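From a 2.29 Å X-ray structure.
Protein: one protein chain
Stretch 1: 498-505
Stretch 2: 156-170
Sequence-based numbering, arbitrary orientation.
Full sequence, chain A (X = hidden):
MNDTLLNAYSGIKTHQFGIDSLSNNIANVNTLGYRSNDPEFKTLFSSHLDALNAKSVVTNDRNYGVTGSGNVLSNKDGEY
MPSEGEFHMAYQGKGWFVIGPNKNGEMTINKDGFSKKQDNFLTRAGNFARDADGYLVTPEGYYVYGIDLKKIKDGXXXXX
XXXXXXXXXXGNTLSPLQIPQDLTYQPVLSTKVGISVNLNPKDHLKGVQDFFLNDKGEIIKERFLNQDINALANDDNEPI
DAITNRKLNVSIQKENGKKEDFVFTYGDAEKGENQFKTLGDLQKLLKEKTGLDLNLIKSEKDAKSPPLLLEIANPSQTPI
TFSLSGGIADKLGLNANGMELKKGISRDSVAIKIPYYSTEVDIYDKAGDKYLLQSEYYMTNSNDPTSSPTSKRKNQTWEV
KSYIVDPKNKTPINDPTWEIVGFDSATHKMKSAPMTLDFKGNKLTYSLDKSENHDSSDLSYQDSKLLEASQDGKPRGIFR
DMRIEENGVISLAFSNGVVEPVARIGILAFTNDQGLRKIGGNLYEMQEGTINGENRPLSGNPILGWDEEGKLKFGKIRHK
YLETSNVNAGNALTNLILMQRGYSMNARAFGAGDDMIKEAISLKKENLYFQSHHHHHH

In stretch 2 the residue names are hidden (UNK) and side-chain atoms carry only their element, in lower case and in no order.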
ATOM      1  N   VAL A 498      17.266   1.538  -0.204  1.00 56.36           N
ATOM      2  CA  VAL A 498      16.864   2.221  -1.427  1.00 52.06           C
ATOM      3  C   VAL A 498      18.042   2.228  -2.388  1.00 55.33           C
ATOM      4  O   VAL A 498      19.173   2.549  -2.001  1.00 54.99           O
ATOM      5  CB  VAL A 498      16.383   3.655  -1.150  1.00 41.99           C
ATOM      6  CG1 VAL A 498      15.928   4.279  -2.429  1.00 38.72           C
ATOM      7  CG2 VAL A 498      15.259   3.649  -0.138  1.00 44.39           C
ATOM      8  N   VAL A 499      17.767   1.874  -3.640  1.00 53.99           N
ATOM      9  CA  VAL A 499      18.742   1.874  -4.721  1.00 53.17           C
ATOM     10  C   VAL A 499      18.147   2.688  -5.862  1.00 51.37           C
ATOM     11  O   VAL A 499      17.178   2.256  -6.502  1.00 51.80           O
ATOM     12  CB  VAL A 499      19.087   0.453  -5.183  1.00 50.46           C
ATOM     13  CG1 VAL A 499      19.920   0.498  -6.445  1.00 54.35           C
ATOM     14  CG2 VAL A 499      19.811  -0.295  -4.073  1.00 51.94           C
ATOM     15  N   GLU A 500      18.708   3.865  -6.112  1.00 50.54           N
ATOM     16  CA  GLU A 500      18.205   4.695  -7.192  1.00 48.94           C
ATOM     17  C   GLU A 500      19.363   5.090  -8.090  1.00 37.82           C
ATOM     18  O   GLU A 500      20.434   5.459  -7.598  1.00 44.24           O
ATOM     19  CB  GLU A 500      17.510   5.968  -6.679  1.00 51.13           C
ATOM     20  CG  GLU A 500      16.423   5.719  -5.650  1.00 55.31           C
ATOM     21  CD  GLU A 500      15.601   6.959  -5.356  1.00 59.49           C
ATOM     22  OE1 GLU A 500      15.920   8.041  -5.900  1.00 59.11           O
ATOM     23  OE2 GLU A 500      14.631   6.843  -4.580  1.00 61.70           O
ATOM     24  N   PRO A 501      19.179   5.029  -9.402  1.00 36.61           N
ATOM     25  CA  PRO A 501      20.189   5.579 -10.299  1.00 37.60           C
ATOM     26  C   PRO A 501      20.295   7.083 -10.101  1.00 39.09           C
ATOM     27  O   PRO A 501      19.342   7.737  -9.673  1.00 34.72           O
ATOM     28  CB  PRO A 501      19.660   5.220 -11.690  1.00 40.23           C
ATOM     29  CG  PRO A 501      18.185   5.095 -11.502  1.00 40.72           C
ATOM     30  CD  PRO A 501      17.996   4.536 -10.130  1.00 38.02           C
ATOM     31  N   VAL A 502      21.482   7.620 -10.384  1.00 38.78           N
ATOM     32  CA  VAL A 502      21.720   9.061 -10.311  1.00 43.44           C
ATOM     33  C   VAL A 502      22.314   9.639 -11.586  1.00 42.21           C
ATOM     34  O   VAL A 502      22.220  10.858 -11.796  1.00 42.16           O
ATOM     35  CB  VAL A 502      22.623   9.402  -9.103  1.00 41.31           C
ATOM     36  CG1 VAL A 502      22.056   8.799  -7.826  1.00 37.84           C
ATOM     37  CG2 VAL A 502      24.049   8.906  -9.336  1.00 41.98           C
ATOM     38  N   ALA A 503      22.933   8.834 -12.453  1.00 52.02           N
ATOM     39  CA  ALA A 503      23.621   9.319 -13.644  1.00 43.54           C
ATOM     40  C   ALA A 503      23.876   8.145 -14.582  1.00 44.73           C
ATOM     41  O   ALA A 503      23.587   6.989 -14.258  1.00 38.13           O
ATOM     42  CB  ALA A 503      24.938  10.019 -13.284  1.00 34.53           C
ATOM     43  N   ARG A 504      24.406   8.462 -15.767  1.00 44.88           N
ATOM     44  CA  ARG A 504      25.027   7.455 -16.619  1.00 40.22           C
ATOM     45  C   ARG A 504      26.201   8.080 -17.345  1.00 40.21           C
ATOM     46  O   ARG A 504      26.227   9.290 -17.584  1.00 35.49           O
ATOM     47  CB  ARG A 504      24.062   6.845 -17.639  1.00 37.17           C
ATOM     48  CG  ARG A 504      23.769   7.711 -18.852  1.00 32.90           C
ATOM     49  CD  ARG A 504      22.693   7.048 -19.691  1.00 32.54           C
ATOM     50  NE  ARG A 504      23.155   5.762 -20.220  1.00 40.14           N
ATOM     51  CZ  ARG A 504      22.355   4.801 -20.667  1.00 36.32           C
ATOM     52  NH1 ARG A 504      21.037   4.952 -20.635  1.00 41.12           N
ATOM     53  NH2 ARG A 504      22.870   3.679 -21.129  1.00 35.79           N
ATOM     54  N   ILE A 505      27.178   7.237 -17.681  1.00 44.84           N
ATOM     55  CA  ILE A 505      28.384   7.686 -18.369  1.00 38.73           C
ATOM     56  C   ILE A 505      28.051   7.998 -19.821  1.00 38.59           C
ATOM     57  O   ILE A 505      27.452   7.178 -20.529  1.00 37.10           O
ATOM     58  CB  ILE A 505      29.486   6.620 -18.278  1.00 38.17           C
ATOM     59  CG1 ILE A 505      29.771   6.254 -16.819  1.00 35.96           C
ATOM     60  CG2 ILE A 505      30.766   7.112 -18.960  1.00 37.10           C
ATOM     61  CD1 ILE A 505      30.429   7.362 -16.025  1.00 34.55           C
ATOM     62  N   UNK A 156      23.352  15.109  -0.484  1.00 57.24           N
ATOM     63  CA  UNK A 156      22.171  14.311  -0.192  1.00 54.86           C
ATOM     64  C   UNK A 156      21.465  13.972  -1.496  1.00 51.98           C
ATOM     65  O   UNK A 156      21.346  14.815  -2.392  1.00 43.38           O
ATOM     66  c   UNK A 156      21.838  15.634   1.970  1.00 47.06           C
ATOM     67  o   UNK A 156      20.491  16.066   0.013  1.00 66.67           O
ATOM     68  c   UNK A 156      21.164  15.030   0.738  1.00 55.36           C
ATOM     69  N   UNK A 157      20.994  12.740  -1.594  1.00 48.39           N
ATOM     70  CA  UNK A 157      20.185  12.342  -2.729  1.00 57.40           C
ATOM     71  C   UNK A 157      18.733  12.704  -2.450  1.00 58.66           C
ATOM     72  O   UNK A 157      18.252  12.575  -1.318  1.00 53.30           O
ATOM     73  c   UNK A 157      20.310   9.071  -4.795  1.00 44.25           C
ATOM     74  c   UNK A 157      18.148   9.940  -3.951  1.00 52.59           C
ATOM     75  c   UNK A 157      19.603  10.286  -4.241  1.00 50.61           C
ATOM     76  c   UNK A 157      20.330  10.841  -3.008  1.00 53.75           C
ATOM     77  N   UNK A 158      18.046  13.173  -3.490  1.00 56.61           N
ATOM     78  CA  UNK A 158      16.635  13.527  -3.423  1.00 52.89           C
ATOM     79  C   UNK A 158      15.864  12.569  -4.317  1.00 53.25           C
ATOM     80  O   UNK A 158      16.046  12.567  -5.542  1.00 52.76           O
ATOM     81  c   UNK A 158      16.935  15.961  -2.788  1.00 63.62           C
ATOM     82  c   UNK A 158      16.410  14.987  -3.828  1.00 55.12           C
ATOM     83  n   UNK A 158      16.467  17.202  -2.840  1.00 72.33           N
ATOM     84  o   UNK A 158      17.750  15.595  -1.944  1.00 65.25           O
ATOM     85  N   UNK A 159      15.004  11.769  -3.694  1.00 58.33           N
ATOM     86  CA  UNK A 159      14.304  10.677  -4.359  1.00 63.27           C
ATOM     87  C   UNK A 159      13.482  11.155  -5.555  1.00 59.78           C
ATOM     88  O   UNK A 159      12.912  12.250  -5.554  1.00 54.75           O
ATOM     89  c   UNK A 159      13.376   9.991  -3.358  1.00 63.84           C
ATOM     90  o   UNK A 159      12.991   8.704  -3.802  1.00 53.00           O
ATOM     91  N   UNK A 160      13.408  10.301  -6.576  1.00 65.22           N
ATOM     92  CA  UNK A 160      12.468  10.473  -7.676  1.00 71.21           C
ATOM     93  C   UNK A 160      11.830   9.128  -7.993  1.00 77.61           C
ATOM     94  O   UNK A 160      12.220   8.086  -7.456  1.00 74.60           O
ATOM     95  o   UNK A 160      14.224  10.206  -9.332  1.00 71.48           O
ATOM     96  c   UNK A 160      13.630  12.457  -8.709  1.00 56.17           C
ATOM     97  c   UNK A 160      13.132  11.045  -8.940  1.00 66.30           C
ATOM     98  N   UNK A 161      10.838   9.162  -8.883  1.00 83.66           N
ATOM     99  CA  UNK A 161      10.121   7.970  -9.313  1.00 80.22           C
ATOM    100  C   UNK A 161      10.861   7.290 -10.458  1.00 70.26           C
ATOM    101  O   UNK A 161      11.338   7.952 -11.381  1.00 67.57           O
ATOM    102  c   UNK A 161       8.696   8.324  -9.749  1.00 79.78           C
ATOM    103  N   UNK A 162      10.932   5.955 -10.395  1.00 64.92           N
ATOM    104  CA  UNK A 162      11.750   5.197 -11.340  1.00 67.75           C
ATOM    105  C   UNK A 162      11.285   5.377 -12.781  1.00 73.60           C
ATOM    106  O   UNK A 162      12.100   5.285 -13.707  1.00 76.53           O
ATOM    107  n   UNK A 162      14.821   3.955  -7.710  1.00 81.78           N
ATOM    108  n   UNK A 162      14.395   5.484  -9.369  1.00 65.88           N
ATOM    109  c   UNK A 162      14.213   3.369 -11.288  1.00 67.51           C
ATOM    110  c   UNK A 162      11.740   3.711 -10.968  1.00 64.87           C
ATOM    111  c   UNK A 162      14.566   4.221  -8.985  1.00 74.73           C
ATOM    112  c   UNK A 162      12.814   2.891 -11.663  1.00 65.71           C
ATOM    113  n   UNK A 162      14.492   3.219  -9.861  1.00 70.47           N
ATOM    114  N   UNK A 163       9.987   5.629 -12.988  1.00 71.68           N
ATOM    115  CA  UNK A 163       9.464   5.817 -14.340  1.00 66.57           C
ATOM    116  C   UNK A 163      10.102   7.027 -15.022  1.00 59.73           C
ATOM    117  O   UNK A 163      10.604   6.924 -16.147  1.00 52.54           O
ATOM    118  c   UNK A 163       7.940   5.967 -14.297  1.00 72.90           C
ATOM    119  o   UNK A 163       6.115   4.691 -13.445  1.00 91.58           O
ATOM    120  o   UNK A 163       7.767   3.587 -14.380  1.00 86.73           O
ATOM    121  c   UNK A 163       7.226   4.655 -14.018  1.00 84.32           C
ATOM    122  N   UNK A 164      10.094   8.186 -14.348  1.00 65.44           N
ATOM    123  CA  UNK A 164      10.652   9.394 -14.951  1.00 73.44           C
ATOM    124  C   UNK A 164      12.176   9.338 -15.030  1.00 77.11           C
ATOM    125  O   UNK A 164      12.762   9.912 -15.957  1.00 73.67           O
ATOM    126  o   UNK A 164       9.762  11.830 -10.704  1.00 74.51           O
ATOM    127  c   UNK A 164       9.457  11.470 -11.870  1.00 86.92           C
ATOM    128  c   UNK A 164      10.462  10.630 -12.677  1.00 85.09           C
ATOM    129  c   UNK A 164      10.187  10.641 -14.185  1.00 75.24           C
ATOM    130  o   UNK A 164       8.361  11.764 -12.399  1.00 89.42           O
ATOM    131  N   UNK A 165      12.833   8.650 -14.085  1.00 72.63           N
ATOM    132  CA  UNK A 165      14.273   8.429 -14.201  1.00 56.37           C
ATOM    133  C   UNK A 165      14.610   7.760 -15.524  1.00 54.28           C
ATOM    134  O   UNK A 165      15.436   8.262 -16.297  1.00 49.39           O
ATOM    135  c   UNK A 165      14.972   8.375 -11.761  1.00 52.24           C
ATOM    136  o   UNK A 165      15.280   7.765 -10.708  1.00 55.75           O
ATOM    137  c   UNK A 165      14.789   7.578 -13.038  1.00 44.35           C
ATOM    138  o   UNK A 165      14.794   9.614 -11.805  1.00 56.90           O
ATOM    139  N   UNK A 166      13.946   6.635 -15.808  1.00 52.53           N
ATOM    140  CA  UNK A 166      14.253   5.825 -16.984  1.00 52.95           C
ATOM    141  C   UNK A 166      14.097   6.634 -18.266  1.00 65.97           C
ATOM    142  O   UNK A 166      14.866   6.467 -19.221  1.00 68.45           O
ATOM    143  c   UNK A 166      13.183   4.019 -18.395  1.00 39.95           C
ATOM    144  c   UNK A 166      13.959   3.518 -16.043  1.00 47.33           C
ATOM    145  c   UNK A 166      12.931   2.679 -15.327  1.00 47.58           C
ATOM    146  c   UNK A 166      13.366   4.566 -16.986  1.00 45.51           C
ATOM    147  N   UNK A 167      13.112   7.532 -18.309  1.00 68.54           N
ATOM    148  CA  UNK A 167      12.926   8.306 -19.530  1.00 64.89           C
ATOM    149  C   UNK A 167      13.955   9.422 -19.657  1.00 61.45           C
ATOM    150  O   UNK A 167      14.404   9.717 -20.769  1.00 62.28           O
ATOM    151  c   UNK A 167      10.535   7.824 -20.179  1.00 85.19           C
ATOM    152  o   UNK A 167       8.585   9.171 -20.165  1.00105.72           O
ATOM    153  c   UNK A 167       9.100   8.093 -19.793  1.00100.27           C
ATOM    154  o   UNK A 167       8.495   7.228 -19.114  1.00102.10           O
ATOM    155  c   UNK A 167      11.501   8.847 -19.600  1.00 68.73           C
ATOM    156  N   UNK A 168      14.363  10.050 -18.545  1.00 54.68           N
ATOM    157  CA  UNK A 168      15.476  10.999 -18.631  1.00 47.58           C
ATOM    158  C   UNK A 168      16.799  10.295 -18.913  1.00 44.77           C
ATOM    159  O   UNK A 168      17.709  10.915 -19.471  1.00 40.03           O
ATOM    160  c   UNK A 168      13.135  14.300 -15.560  1.00 54.05           C
ATOM    161  c   UNK A 168      14.483  13.676 -15.966  1.00 56.85           C
ATOM    162  c   UNK A 168      15.580  11.840 -17.351  1.00 38.36           C
ATOM    163  c   UNK A 168      14.285  12.567 -17.001  1.00 45.05           C
ATOM    164  n   UNK A 168      12.869  15.633 -16.198  1.00 51.59           N
ATOM    165  N   UNK A 169      16.903   9.005 -18.573  1.00 43.49           N
ATOM    166  CA  UNK A 169      18.118   8.228 -18.771  1.00 43.33           C
ATOM    167  C   UNK A 169      18.390   7.896 -20.234  1.00 55.37           C
ATOM    168  O   UNK A 169      19.443   7.320 -20.521  1.00 45.32           O
ATOM    169  c   UNK A 169      20.190   7.183 -16.635  1.00 44.03           C
ATOM    170  c   UNK A 169      18.726   6.760 -16.601  1.00 45.49           C
ATOM    171  c   UNK A 169      18.048   6.926 -17.964  1.00 40.99           C
ATOM    172  c   UNK A 169      18.608   5.293 -16.172  1.00 39.81           C
ATOM    173  N   UNK A 170      17.470   8.200 -21.156  1.00 69.27           N
ATOM    174  CA  UNK A 170      17.751   8.092 -22.586  1.00 67.47           C
ATOM    175  C   UNK A 170      17.815   9.457 -23.261  1.00 57.94           C
ATOM    176  O   UNK A 170      17.808   9.531 -24.498  1.00 55.62           O
ATOM    177  n   UNK A 170      14.911   8.918 -23.570  1.00 79.58           N
ATOM    178  c   UNK A 170      14.176   6.978 -22.893  1.00 83.30           C
ATOM    179  c   UNK A 170      13.601   9.026 -23.432  1.00 74.95           C
ATOM    180  c   UNK A 170      15.308   7.642 -23.226  1.00 81.48           C
ATOM    181  c   UNK A 170      16.736   7.178 -23.295  1.00 72.31           C
ATOM    182  n   UNK A 170      13.131   7.863 -23.020  1.00 81.42           N
TER

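Position 156 has a side chain of one carbon carrying an oxygen and a second carbon. It lies out of reach of stretch 1. It is Thr156.

Position 157 has four carbons, forked at the second. One fork carbon lies 3.5 Å from Val502 CG1, the other 3.5 Å from Glu500 OE1. This is Leu157. Its CD1 makes the apolar contact with Val502, and its CD2 is the carbon beside Glu500.

Position 158 has two carbons, the second bearing one oxygen and one nitrogen. The CA-to-CB bond points away from stretch 1. It is Asn158.

Position 159 has one carbon and then one oxygen. The oxygen is 2.6 Å from Glu500 OE2. This is Ser159, and its OG donates a short hydrogen bond to that carboxylate.

Position 160 has one carbon carrying an oxygen and a carbon. Its backbone N gives a weak hydrogen bond to Glu500 OE1 at 3.4 Å. The side-chain oxygen stays 4.4 Å from Glu500 OE1. This is Thr160. Its hydroxyl instead donates to a side chain further along its own stretch, at 165.

Position 161 has a single carbon, pointing away from stretch 1. It is Ala161, at the N-cap position before the helix.

Position 162 has three carbons, a nitrogen, and a carbon carrying two more nitrogens. One terminal nitrogen is 3.1 Å from Val499 O. The planar group also lies against Pro501. This is Arg162. Its CB is directed sideways, but the end of the side chain comes nearer. NH2 gives Val499 O a weak hydrogen bond, bent to 120°, and Pro501 CD sits over one face of the guanidinium, 3.6 Å from Arg162 CZ.

Position 163 has two carbons, the second with two oxygens. It is exposed and out of reach. It is Asp163.

Position 164 has three carbons, the third with two oxygens. It too is out of reach. It is Glu164.

Position 165 has two carbons, the second with two oxygens. One oxygen is 4.0 Å from Pro501 CG. This is Asp165. Its OD1 forms a salt bridge with Arg162 NH1 at 2.8 Å, and Thr160 OG1 donates to its OD2 at 2.6 Å.

Position 166 has four carbons, forked at the first, with one arm two carbons long. Its CA-to-CB bond points away. It is Ile166.

Position 167 has three carbons and two terminal oxygens. It is Glu167, out of reach.

Position 168 has four carbons in a row ending in nitrogen. It is Lys168, also out of reach.

Position 169 has four carbons, forked at the second. One fork carbon is 4.0 Å from Arg504 CD. This is Leu169. Its backbone O accepts a hydrogen bond from Arg504 NH1 at 2.9 Å.

Position 170 has one carbon and a five-membered ring with two nitrogens. Its CA-to-CB bond points away. It is His170.

The contact buries 524 Å². Ser159 and Thr160 hold the Glu500 carboxylate. Asp165 braces Arg162 against Pro501. Leu157 packs on Val502, and Leu169 meets Arg504 through both side chain and carbonyl.

Stretch 2 156-170: TLNSTARDEDIEKLH
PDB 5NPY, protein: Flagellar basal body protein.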